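Local coordinates for 49 protein (PDB 6A4V) that appears to interact with the host poly(ADP-ribose) polymerase 1 and thereby to facilitate replication of a murine gammaherpesvirus, at residues D241-V244 against A245-L249; K251-V254 against K255-E258; L286-L289 against Q290-N293. All coordinates share one frame; numbering follows the deposited sequence.

Interaction 1 (D241-V244 against A245-L249)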
# COMPACT_ATOMS: atom_id res chain seq x y z
N ASP B 241 -19.16 2.78 0.45
CA ASP B 241 -20.17 1.79 0.12
C ASP B 241 -19.50 0.47 -0.27
O ASP B 241 -19.88 -0.62 0.14
CB ASP B 241 -21.05 2.19 -1.06
CG ASP B 241 -22.06 3.28 -0.71
OD1 ASP B 241 -22.24 3.54 0.51
OD2 ASP B 241 -22.65 3.86 -1.65
N SER B 242 -18.53 0.58 -1.14
CA SER B 242 -18.10 -0.59 -1.77
C SER B 242 -17.30 -1.39 -0.72
O SER B 242 -17.36 -2.59 -0.72
CB SER B 242 -17.36 -0.25 -3.06
OG SER B 242 -16.47 -1.26 -3.36
N LEU B 243 -16.62 -0.67 0.18
CA LEU B 243 -15.81 -1.20 1.29
C LEU B 243 -16.72 -1.93 2.26
O LEU B 243 -16.39 -3.05 2.71
CB LEU B 243 -15.07 -0.05 2.03
CG LEU B 243 -14.05 -0.46 3.08
CD1 LEU B 243 -12.99 0.60 3.21
CD2 LEU B 243 -14.66 -0.72 4.47
N VAL B 244 -17.87 -1.32 2.56
CA VAL B 244 -18.86 -2.00 3.44
C VAL B 244 -19.36 -3.31 2.81
O VAL B 244 -19.35 -4.36 3.46
CB VAL B 244 -20.01 -1.06 3.80
CG1 VAL B 244 -21.09 -1.84 4.49
CG2 VAL B 244 -19.50 0.09 4.68
N ALA B 245 -19.84 -3.26 1.56
CA ALA B 245 -20.31 -4.48 0.89
C ALA B 245 -19.21 -5.51 0.93
O ALA B 245 -19.41 -6.67 1.30
CB ALA B 245 -20.69 -4.23 -0.56
N PHE B 246 -18.01 -5.12 0.52
CA PHE B 246 -16.98 -6.15 0.35
C PHE B 246 -16.53 -6.71 1.72
O PHE B 246 -16.19 -7.94 1.86
CB PHE B 246 -15.87 -5.58 -0.51
CG PHE B 246 -16.12 -5.65 -1.98
CD1 PHE B 246 -16.10 -6.87 -2.63
CD2 PHE B 246 -16.23 -4.49 -2.73
CE1 PHE B 246 -16.29 -6.94 -3.99
CE2 PHE B 246 -16.41 -4.55 -4.09
CZ PHE B 246 -16.43 -5.77 -4.73
N ASN B 247 -16.60 -5.85 2.75
CA ASN B 247 -16.31 -6.27 4.14
C ASN B 247 -17.35 -7.31 4.60
O ASN B 247 -17.02 -8.33 5.18
CB ASN B 247 -16.07 -5.09 5.11
CG ASN B 247 -14.66 -4.53 5.04
OD1 ASN B 247 -13.72 -5.07 5.60
ND2 ASN B 247 -14.46 -3.50 4.25
N ALA B 248 -18.63 -7.02 4.44
CA ALA B 248 -19.76 -8.03 4.64
C ALA B 248 -19.48 -9.34 3.90
O ALA B 248 -19.38 -10.48 4.43
CB ALA B 248 -20.97 -7.39 4.07
N LEU B 249 -19.18 -9.16 2.64
CA LEU B 249 -19.07 -10.26 1.77
C LEU B 249 -17.90 -11.09 2.28
O LEU B 249 -18.01 -12.25 2.24
CB LEU B 249 -18.93 -9.73 0.35
CG LEU B 249 -19.24 -10.67 -0.81
CD1 LEU B 249 -20.61 -11.30 -0.70
CD2 LEU B 249 -19.10 -9.91 -2.15

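Interaction 2 (K251-V254 against K255-E258)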
# COMPACT_ATOMS: atom_id res chain seq x y z
N LYS B 251 -16.55 -11.05 5.60
CA LYS B 251 -16.91 -11.64 6.94
C LYS B 251 -17.87 -12.86 6.83
O LYS B 251 -17.79 -13.80 7.55
CB LYS B 251 -17.63 -10.57 7.75
CG LYS B 251 -17.94 -10.93 9.18
CD LYS B 251 -19.26 -10.32 9.65
CE LYS B 251 -19.47 -8.87 9.28
NZ LYS B 251 -20.74 -8.39 9.89
N ASN B 252 -18.90 -12.74 5.98
CA ASN B 252 -19.90 -13.78 5.81
C ASN B 252 -19.31 -15.02 5.10
O ASN B 252 -19.76 -16.20 5.37
CB ASN B 252 -21.14 -13.22 5.13
CG ASN B 252 -21.89 -12.27 6.03
OD1 ASN B 252 -22.21 -12.64 7.18
ND2 ASN B 252 -22.26 -11.10 5.51
N HIS B 253 -18.31 -14.84 4.24
CA HIS B 253 -17.77 -16.03 3.61
C HIS B 253 -16.84 -16.69 4.59
O HIS B 253 -16.70 -17.90 4.49
CB HIS B 253 -17.05 -15.82 2.29
CG HIS B 253 -17.93 -15.77 1.09
ND1 HIS B 253 -18.37 -16.93 0.45
CD2 HIS B 253 -18.34 -14.72 0.35
CE1 HIS B 253 -19.05 -16.56 -0.62
NE2 HIS B 253 -19.08 -15.20 -0.69
N VAL B 254 -16.24 -15.94 5.54
CA VAL B 254 -15.54 -16.65 6.62
C VAL B 254 -16.55 -17.54 7.38
O VAL B 254 -16.26 -18.71 7.70
CB VAL B 254 -14.72 -15.67 7.51
CG1 VAL B 254 -14.15 -16.35 8.75
CG2 VAL B 254 -13.53 -15.08 6.70
N LYS B 255 -17.77 -17.05 7.65
CA LYS B 255 -18.73 -17.92 8.39
C LYS B 255 -19.13 -19.15 7.58
O LYS B 255 -19.22 -20.19 8.16
CB LYS B 255 -19.93 -17.14 8.91
CG LYS B 255 -19.61 -16.57 10.29
CD LYS B 255 -20.21 -15.26 10.53
CE LYS B 255 -19.60 -14.52 11.70
NZ LYS B 255 -19.95 -13.07 11.59
N GLU B 256 -19.31 -18.99 6.26
CA GLU B 256 -19.56 -20.03 5.38
C GLU B 256 -18.44 -21.06 5.48
O GLU B 256 -18.73 -22.23 5.60
CB GLU B 256 -19.68 -19.54 3.94
CG GLU B 256 -19.69 -20.68 2.96
CD GLU B 256 -19.84 -20.40 1.48
OE1 GLU B 256 -20.48 -21.23 0.84
OE2 GLU B 256 -19.27 -19.41 0.95
N LEU B 257 -17.17 -20.63 5.35
CA LEU B 257 -16.06 -21.55 5.40
C LEU B 257 -16.11 -22.36 6.71
O LEU B 257 -15.77 -23.51 6.68
CB LEU B 257 -14.74 -20.80 5.31
CG LEU B 257 -13.48 -21.65 5.60
CD1 LEU B 257 -13.03 -22.37 4.36
CD2 LEU B 257 -12.35 -20.81 6.11
N GLU B 258 -16.39 -21.70 7.85
CA GLU B 258 -16.40 -22.41 9.13
C GLU B 258 -17.47 -23.53 9.10
O GLU B 258 -17.30 -24.61 9.65
CB GLU B 258 -16.74 -21.51 10.32
CG GLU B 258 -15.78 -20.39 10.62
CD GLU B 258 -16.22 -19.58 11.83
OE1 GLU B 258 -17.45 -19.35 11.98
OE2 GLU B 258 -15.32 -19.20 12.63

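Interaction 3 (L286-L289 against Q290-N293)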
# COMPACT_ATOMS: atom_id res chain seq x y z
N LEU B 286 -11.15 -11.89 12.19
CA LEU B 286 -12.30 -11.31 11.51
C LEU B 286 -13.09 -10.45 12.47
O LEU B 286 -13.50 -9.34 12.15
CB LEU B 286 -13.15 -12.39 10.82
CG LEU B 286 -12.98 -12.41 9.30
CD1 LEU B 286 -13.32 -11.05 8.71
CD2 LEU B 286 -11.55 -12.81 8.90
N HIS B 287 -13.18 -10.93 13.70
CA HIS B 287 -13.85 -10.22 14.72
C HIS B 287 -13.09 -8.93 15.06
O HIS B 287 -13.72 -7.90 15.42
CB HIS B 287 -14.00 -11.12 15.96
CG HIS B 287 -14.96 -10.55 16.95
ND1 HIS B 287 -14.58 -9.60 17.89
CD2 HIS B 287 -16.29 -10.72 17.09
CE1 HIS B 287 -15.64 -9.24 18.61
NE2 HIS B 287 -16.69 -9.91 18.12
N ARG B 288 -11.74 -8.97 15.04
CA ARG B 288 -10.99 -7.74 15.36
C ARG B 288 -11.12 -6.75 14.19
O ARG B 288 -11.17 -5.54 14.43
CB ARG B 288 -9.50 -7.96 15.61
CG ARG B 288 -8.76 -6.74 16.15
CD ARG B 288 -9.24 -6.42 17.56
NE ARG B 288 -8.49 -5.33 18.19
CZ ARG B 288 -8.87 -4.06 18.22
NH1 ARG B 288 -10.14 -3.72 18.10
NH2 ARG B 288 -7.94 -3.12 18.34
N LEU B 289 -11.09 -7.28 12.95
CA LEU B 289 -11.20 -6.50 11.79
C LEU B 289 -12.43 -5.57 11.78
O LEU B 289 -12.42 -4.53 11.11
CB LEU B 289 -11.20 -7.44 10.59
CG LEU B 289 -11.13 -6.77 9.23
CD1 LEU B 289 -9.82 -5.97 9.07
CD2 LEU B 289 -11.28 -7.86 8.18
N GLN B 290 -13.47 -5.89 12.53
CA GLN B 290 -14.66 -5.10 12.44
C GLN B 290 -14.50 -3.83 13.28
O GLN B 290 -15.28 -2.89 13.12
CB GLN B 290 -15.92 -5.87 12.88
CG GLN B 290 -16.07 -7.24 12.26
CD GLN B 290 -16.11 -7.24 10.75
OE1 GLN B 290 -15.43 -8.03 10.09
NE2 GLN B 290 -16.81 -6.26 10.21
N THR B 291 -13.54 -3.80 14.22
CA THR B 291 -13.39 -2.61 15.07
C THR B 291 -12.09 -1.88 14.74
O THR B 291 -12.01 -0.71 14.93
CB THR B 291 -13.52 -2.97 16.56
OG1 THR B 291 -12.82 -4.20 16.74
CG2 THR B 291 -14.97 -3.12 16.98
N SER B 292 -11.07 -2.61 14.26
CA SER B 292 -9.86 -2.02 13.67
C SER B 292 -9.58 -2.62 12.29
O SER B 292 -8.87 -3.68 12.10
CB SER B 292 -8.66 -2.14 14.56
OG SER B 292 -8.56 -3.46 15.04
N ASN B 293 -10.12 -1.87 11.32
CA ASN B 293 -10.11 -2.23 9.94
C ASN B 293 -8.83 -1.60 9.41
O ASN B 293 -8.75 -0.38 9.18
CB ASN B 293 -11.42 -1.78 9.26
CG ASN B 293 -11.67 -2.49 7.93
OD1 ASN B 293 -11.28 -1.99 6.88
ND2 ASN B 293 -12.34 -3.64 7.95

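Interaction 1 (D241-V244 against A245-L249)
Ser-242 and Phe-246, one helical turn apart, meet through both backbone and side chain. The backbone bonds follow the i to i+4 pattern: Phe-246 N reaches Ser-242 O at 2.9 Å, and Ala-245 N to Asp-241 O and Ala-248 N to Val-244 O repeat it on either side. Asn-247 N likewise bonds to Leu-243 O, at 2.8 Å and bent to 147°. The amide ND2 of Asn-247 is modelled as a second donor to that carbonyl oxygen, but it sits too close to Leu-243 CD2, and its exact position is doubtful.

Together these bonds define consecutive alpha-helical turns of helix 238-262, part of a predominantly helical protein. Asn-247 CG stands anti to its own carbonyl carbon (chi1 -82°), which turns the amide back along the helix toward Leu-243; its OD1 is bonded to Asn-293, in the loop after helix 274-289.

The aromatic ring makes a second kind of contact. Ser-242 OG lies in the plane of the Phe-246 ring, at its edge, 3.3 Å from CD2, and Ser-242 O also approaches CD2 near that plane, at 3.0 Å. The hydroxyl therefore borders the ring rather than covering a face. Beyond these turns, the buried Phe-246 packs on Leu-72 and Leu-79 of helix 61-85 and on Leu-44 and Val-47 of helix 44-57.

Interaction 2 (K251-V254 against K255-E258)
His-253 ND1 donates to Glu-256 OE2 at 2.7 Å, the shortest polar bond between the two segments. The N-H...O angle of 135° shows that it is bent at the hydrogen, although the nitrogen meets OE2 nearly along the C-O axis of the carboxylate. OE2 lies near the ring edge but 21° out of the imidazole plane, and the ring and carboxylate planes are turned 37° from each other. The two side chains run side by side in the same direction. Glu-256 achieves this with CG opposite its backbone N and an extended chain beyond, which carries the carboxylate back to the histidine three residues earlier. A carboxylate this close would be expected to favour a protonated imidazole.

The i to i+4 backbone bonds of helix 238-262 run through 251-258: Leu-257 N bonds to His-253 O at 2.9 Å and Glu-258 N to Val-254 O at 3.0 Å. Val-254 and Leu-257 are buried, packing against leucines of helix 274-289 and against helix 61-85, so the buried side of these two turns faces both helices.

Lys-251 and Lys-255 also lie alongside each other: the Lys-255 ammonium nitrogen rests against the aliphatic chain of Lys-251, NZ 3.4 Å from CD. The chain of Lys-251 is bent at chi2 and chi3. Its NZ stands 5.0 Å from Lys-255 NZ, two like charges without direct contact.

Interaction 3 (L286-L289 against Q290-N293)
Gln-290, first residue of the segment, meets Leu-286 one turn back: its N makes a weak i to i+4 bond, 3.5 Å long, to Leu-286 O, and its CG approaches the same oxygen.

Thr-291 meets Arg-288 with both its N and its hydroxyl. Its N bonds to Arg-288 O at 2.9 Å, from above the carbonyl plane (50° out of it), and its OG1 donates to the same oxygen at 3.1 Å. A chi1 of 41° places OG1 between the backbone N and carbonyl carbon, folding the hydroxyl back over the helix end. Arg-288 NH1 in turn makes a weak bond to Thr-291 OG1.

Ser-292 N supplies the straightest bond to Arg-288 O, 2.9 Å with an angle of 176°. Its OG stands 3.2 Å above the guanidinium plane, over the centre of one face, while Thr-291 OG1 lies at the edge of that group.

Asn-293 ends the segment. Its ND2 donates to Leu-289 O at 3.3 Å and also packs against Leu-289 CG, 3.6 Å away. The other end of the amide is held too, OD1 bonding to Arg-80.

Three sound donors therefore converge on Arg-288 O: the i+4 amide of Ser-292 is joined there by the Thr-291 amide and hydroxyl, and a side-chain amide, that of Asn-293, serves Leu-289 O.

From the N terminus, interaction 1 (241-249) comes first, on helix 238-262, and interaction 2 (251-258) follows on the same helix, their centres about 14 Å apart. The chain then continues to helix 274-289, whose last turn and following loop form interaction 3 (286-293). All three are local and occur in series, without nesting or crossing, and none closes a long loop. Interaction 3 nevertheless returns to both earlier ones: a probable hydrogen bond joins Asn-247 OD1 to Asn-293 ND2 at 3.1 Å, and Val-254 CG2 packs on Leu-286 CD2 at 3.7 Å. The last turn of helix 274-289 and the loop after it are thereby tied to two successive parts of helix 238-262.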